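PDB 4PDY: aminoglycoside phosphotransferase from Alicyclobacillus acidocaldarius subsp. acidocaldarius, which probably transfers a phosphate group to a small-molecule substrate, as a presumed kinase of the protein-kinase-like aminoglycoside phosphotransferase family. Local coordinates for residues 213-216 with 217-220; 285-288 with 289-293. All coordinates share one frame; numbering follows the deposited sequence.

Interaction 1: 213-216 with 217-220; sequences EAER and SSGG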
loop_
_atom_site.group_PDB
_atom_site.type_symbol
_atom_site.label_atom_id
_atom_site.label_comp_id
_atom_site.label_asym_id
_atom_site.label_seq_id
_atom_site.Cartn_x
_atom_site.Cartn_y
_atom_site.Cartn_z
ATOM N N GLU A 213 -18.173 -2.521 8.674
ATOM C CA GLU A 213 -19.391 -1.809 8.307
ATOM C C GLU A 213 -19.465 -0.414 8.906
ATOM O O GLU A 213 -19.921 0.534 8.237
ATOM C CB GLU A 213 -20.611 -2.620 8.709
ATOM C CG GLU A 213 -20.743 -3.933 7.961
ATOM C CD GLU A 213 -21.884 -4.805 8.484
ATOM O OE1 GLU A 213 -22.331 -4.621 9.646
ATOM O OE2 GLU A 213 -22.326 -5.690 7.724
ATOM N N ALA A 214 -19.049 -0.272 10.158
ATOM C CA ALA A 214 -19.016 1.042 10.804
ATOM C C ALA A 214 -18.061 1.986 10.066
ATOM O O ALA A 214 -18.382 3.156 9.859
ATOM C CB ALA A 214 -18.596 0.905 12.250
ATOM N N GLU A 215 -16.895 1.484 9.677
ATOM C CA GLU A 215 -15.934 2.282 8.892
ATOM C C GLU A 215 -16.520 2.728 7.564
ATOM O O GLU A 215 -16.353 3.883 7.170
ATOM C CB GLU A 215 -14.652 1.486 8.677
ATOM C CG GLU A 215 -13.711 1.503 9.870
ATOM C CD GLU A 215 -12.952 2.820 10.005
ATOM O OE1 GLU A 215 -12.136 3.156 9.128
ATOM O OE2 GLU A 215 -13.177 3.530 10.996
ATOM N N ARG A 216 -17.215 1.817 6.879
ATOM C CA ARG A 216 -17.903 2.143 5.627
ATOM C C ARG A 216 -18.874 3.304 5.813
ATOM O O ARG A 216 -18.951 4.195 4.963
ATOM C CB ARG A 216 -18.642 0.918 5.064
ATOM C CG ARG A 216 -19.207 1.125 3.660
ATOM C CD ARG A 216 -19.346 -0.185 2.892
ATOM N NE ARG A 216 -20.276 -0.061 1.770
ATOM C CZ ARG A 216 -20.430 -0.965 0.806
ATOM N NH1 ARG A 216 -19.706 -2.076 0.803
ATOM N NH2 ARG A 216 -21.309 -0.755 -0.164
ATOM N N SER A 217 -19.591 3.307 6.934
ATOM C CA SER A 217 -20.550 4.363 7.220
ATOM C C SER A 217 -19.903 5.703 7.577
ATOM O O SER A 217 -20.324 6.737 7.065
ATOM C CB SER A 217 -21.523 3.907 8.324
ATOM O OG SER A 217 -22.452 4.926 8.633
ATOM N N SER A 218 -18.880 5.682 8.434
ATOM C CA SER A 218 -18.247 6.913 8.912
ATOM C C SER A 218 -17.279 7.514 7.885
ATOM O O SER A 218 -16.955 8.706 7.930
ATOM C CB SER A 218 -17.518 6.661 10.230
ATOM O OG SER A 218 -16.494 5.704 10.063
ATOM N N GLY A 219 -16.827 6.678 6.961
ATOM C CA GLY A 219 -15.945 7.115 5.915
ATOM C C GLY A 219 -14.538 7.297 6.429
ATOM O O GLY A 219 -14.141 6.730 7.448
ATOM N N GLY A 220 -13.780 8.092 5.704
ATOM C CA GLY A 220 -12.358 8.175 5.905
ATOM C C GLY A 220 -11.723 7.377 4.793
ATOM O O GLY A 220 -12.098 6.219 4.516
HETATM O O HOH W 1 -14.087 4.287 5.445
HETATM O O HOH W 2 -13.491 6.344 9.903
#

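Interaction 2: 285-288 with 289-293; sequences RNIP and KSEYR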
loop_
_atom_site.group_PDB
_atom_site.type_symbol
_atom_site.label_atom_id
_atom_site.label_comp_id
_atom_site.label_asym_id
_atom_site.label_seq_id
_atom_site.Cartn_x
_atom_site.Cartn_y
_atom_site.Cartn_z
ATOM N N ARG A 285 -6.436 8.325 16.510
ATOM C CA ARG A 285 -7.735 7.820 16.954
ATOM C C ARG A 285 -7.523 6.431 17.517
ATOM O O ARG A 285 -6.891 5.605 16.886
ATOM C CB ARG A 285 -8.736 7.801 15.800
ATOM C CG ARG A 285 -10.121 7.310 16.171
ATOM C CD ARG A 285 -11.134 7.595 15.075
ATOM N NE ARG A 285 -12.485 7.228 15.489
ATOM C CZ ARG A 285 -13.258 7.949 16.304
ATOM N NH1 ARG A 285 -12.827 9.098 16.826
ATOM N NH2 ARG A 285 -14.473 7.510 16.609
ATOM N N ASN A 286 -8.090 6.193 18.704
ATOM C CA ASN A 286 -8.056 4.904 19.397
ATOM C C ASN A 286 -8.276 3.727 18.470
ATOM O O ASN A 286 -9.176 3.771 17.623
ATOM C CB ASN A 286 -9.172 4.877 20.460
ATOM C CG ASN A 286 -9.215 3.572 21.249
ATOM O OD1 ASN A 286 -8.257 3.219 21.932
ATOM N ND2 ASN A 286 -10.335 2.857 21.164
ATOM N N ILE A 287 -7.484 2.670 18.634
ATOM C CA ILE A 287 -7.750 1.419 17.935
ATOM C C ILE A 287 -8.628 0.528 18.824
ATOM O O ILE A 287 -8.159 0.019 19.857
ATOM C CB ILE A 287 -6.449 0.658 17.643
ATOM C CG1 ILE A 287 -5.451 1.542 16.874
ATOM C CG2 ILE A 287 -6.715 -0.607 16.850
ATOM C CD1 ILE A 287 -4.065 0.921 16.807
ATOM N N PRO A 288 -9.906 0.325 18.450
ATOM C CA PRO A 288 -10.724 -0.587 19.265
ATOM C C PRO A 288 -10.339 -2.031 19.024
ATOM O O PRO A 288 -9.684 -2.372 18.028
ATOM C CB PRO A 288 -12.145 -0.331 18.771
ATOM C CG PRO A 288 -11.977 0.169 17.378
ATOM C CD PRO A 288 -10.664 0.893 17.321
ATOM N N LYS A 289 -10.768 -2.900 19.923
ATOM C CA LYS A 289 -10.462 -4.313 19.805
ATOM C C LYS A 289 -10.844 -4.873 18.421
ATOM O O LYS A 289 -10.083 -5.663 17.852
ATOM C CB LYS A 289 -11.191 -5.092 20.895
ATOM C CG LYS A 289 -10.831 -6.564 20.983
ATOM C CD LYS A 289 -11.447 -7.204 22.233
ATOM C CE LYS A 289 -11.070 -8.667 22.295
ATOM N NZ LYS A 289 -11.697 -9.344 23.457
ATOM N N SER A 290 -12.025 -4.487 17.915
ATOM C CA SER A 290 -12.494 -5.024 16.652
ATOM C C SER A 290 -11.591 -4.605 15.482
ATOM O O SER A 290 -11.499 -5.325 14.508
ATOM C CB SER A 290 -13.950 -4.623 16.364
ATOM O OG SER A 290 -14.159 -3.216 16.361
ATOM N N GLU A 291 -10.976 -3.423 15.576
ATOM C CA GLU A 291 -10.036 -2.972 14.529
ATOM C C GLU A 291 -8.775 -3.807 14.577
ATOM O O GLU A 291 -8.241 -4.201 13.532
ATOM C CB GLU A 291 -9.726 -1.482 14.652
ATOM C CG GLU A 291 -8.795 -0.938 13.566
ATOM C CD GLU A 291 -8.821 0.565 13.539
ATOM O OE1 GLU A 291 -8.566 1.154 14.592
ATOM O OE2 GLU A 291 -9.061 1.154 12.466
ATOM N N TYR A 292 -8.265 -4.061 15.776
ATOM C CA TYR A 292 -7.134 -4.981 15.910
ATOM C C TYR A 292 -7.472 -6.317 15.274
ATOM O O TYR A 292 -6.662 -6.944 14.623
ATOM C CB TYR A 292 -6.753 -5.210 17.360
ATOM C CG TYR A 292 -5.848 -4.199 17.996
ATOM C CD1 TYR A 292 -4.507 -4.132 17.622
ATOM C CD2 TYR A 292 -6.302 -3.328 18.972
ATOM C CE1 TYR A 292 -3.640 -3.236 18.213
ATOM C CE2 TYR A 292 -5.442 -2.421 19.571
ATOM C CZ TYR A 292 -4.107 -2.370 19.170
ATOM O OH TYR A 292 -3.200 -1.483 19.723
ATOM N N ARG A 293 -8.689 -6.805 15.542
ATOM C CA ARG A 293 -9.056 -8.136 15.038
ATOM C C ARG A 293 -9.158 -8.167 13.514
ATOM O O ARG A 293 -8.794 -9.160 12.896
ATOM C CB ARG A 293 -10.339 -8.633 15.700
ATOM C CG ARG A 293 -10.210 -8.641 17.208
ATOM C CD ARG A 293 -10.445 -9.977 17.843
ATOM N NE ARG A 293 -11.726 -10.550 17.472
ATOM C CZ ARG A 293 -11.959 -11.854 17.387
ATOM N NH1 ARG A 293 -13.157 -12.274 17.023
ATOM N NH2 ARG A 293 -11.003 -12.741 17.669
#

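Interaction 1: 213-216 with 217-220
E215 and S218, one helical turn apart, meet through a water rather than directly, OE2 and OG lying 4.1 Å from each other. In E215, CB leaves the backbone pointing away from 217-220, CG stands opposite the carbonyl carbon, and a turn about CB-CG (chi2 -76°) curls the chain, so that CD carries the carboxylate along the helix axis toward its C-terminal end, the side chain touching P251. There the two oxygens part company. OE1 turns to the backbone N of R252, with a weak hydrogen bond from H135 NE2 besides. OE2 accepts a hydrogen bond of 3.0 Å from water 2. That water also accepts a hydrogen bond from S218 OG and donates to G219 O at 2.6 Å, a three-point grip that ties the carboxylate to the C-terminal end of its own helix. S218 can offer its hydroxyl because OG lies between its backbone N and carbonyl carbon.

The backbone shows where the helix stops. S218 N reaches A214 O at 2.9 Å with an N-H...O angle of 160°, whereas the last i-to-i+4 bond, G219 N to E215 O, is short at 2.8 Å yet bent to 141°. G219 then leaves helical angles with positive phi. E215 O receives a second donor, water 1, which bridges to G220 O 2.9 Å away. The stretch thus terminates helix 206-218: S218 makes a backbone hydrogen bond with S140, just past helix 121-137, and G220 one with A250, beside the antiparallel pair 221-222 and 248-249, ahead of helix 252-266.

Interaction 2: 285-288 with 289-293
I287 CG2 stands anti to the backbone N, with CG1 opposite the carbonyl carbon, while Y292 directs its ring back along the chain with CG anti to its carbonyl carbon (chi1 -84°). These two settings bring the methyl over one ring face: CG2 of I287 is 3.6 Å from the centroid of the Y292 ring and 20° off its normal, a CH-pi contact. The contact is displaced toward the rim, with CD2 and CE2 of Y292 both 3.5 Å from that methyl. The same methyl also borders E291, whose OE1 approaches CG2 of I287 to 3.4 Å from a side chain crossing at about a right angle. E291 is extended beyond CG, passing beside P288, and P288 CD lies 3.5 Å from E291 OE1. The carboxylate's polar needs are met by other helices: OE1 forms a salt bridge with R252 and OE2 a hydrogen bond with Y211.

On the backbone, P288 O takes the N-H of Y292 at 3.2 Å and 167°, nearly straight, and that of E291 in a weak bond. P288 therefore occupies the N-cap position of helix 289-300, its carbonyl accepting the first helical bond. With I287 packed against Y292 from just before the cap to the first turn, the geometry is that of a hydrophobic staple at a helix N-terminus.

Overall arrangement
Along the chain interaction 1 comes first, finishing helix 206-218, and interaction 2 follows, opening helix 289-300 after the loop that leaves helix 271-284. Their centres are 14 Å apart and their nearest atoms about 5 Å, without touching, on the same side of the chain's centre. R252, at the start of helix 252-266, connects them: its backbone N serves E215 of interaction 1, while its guanidinium serves E291 and the carbonyl of R285 in interaction 2. Y211 of helix 206-218 also bonds E291. One helix end and one helix start are thus joined within the helical part of this kinase-like fold.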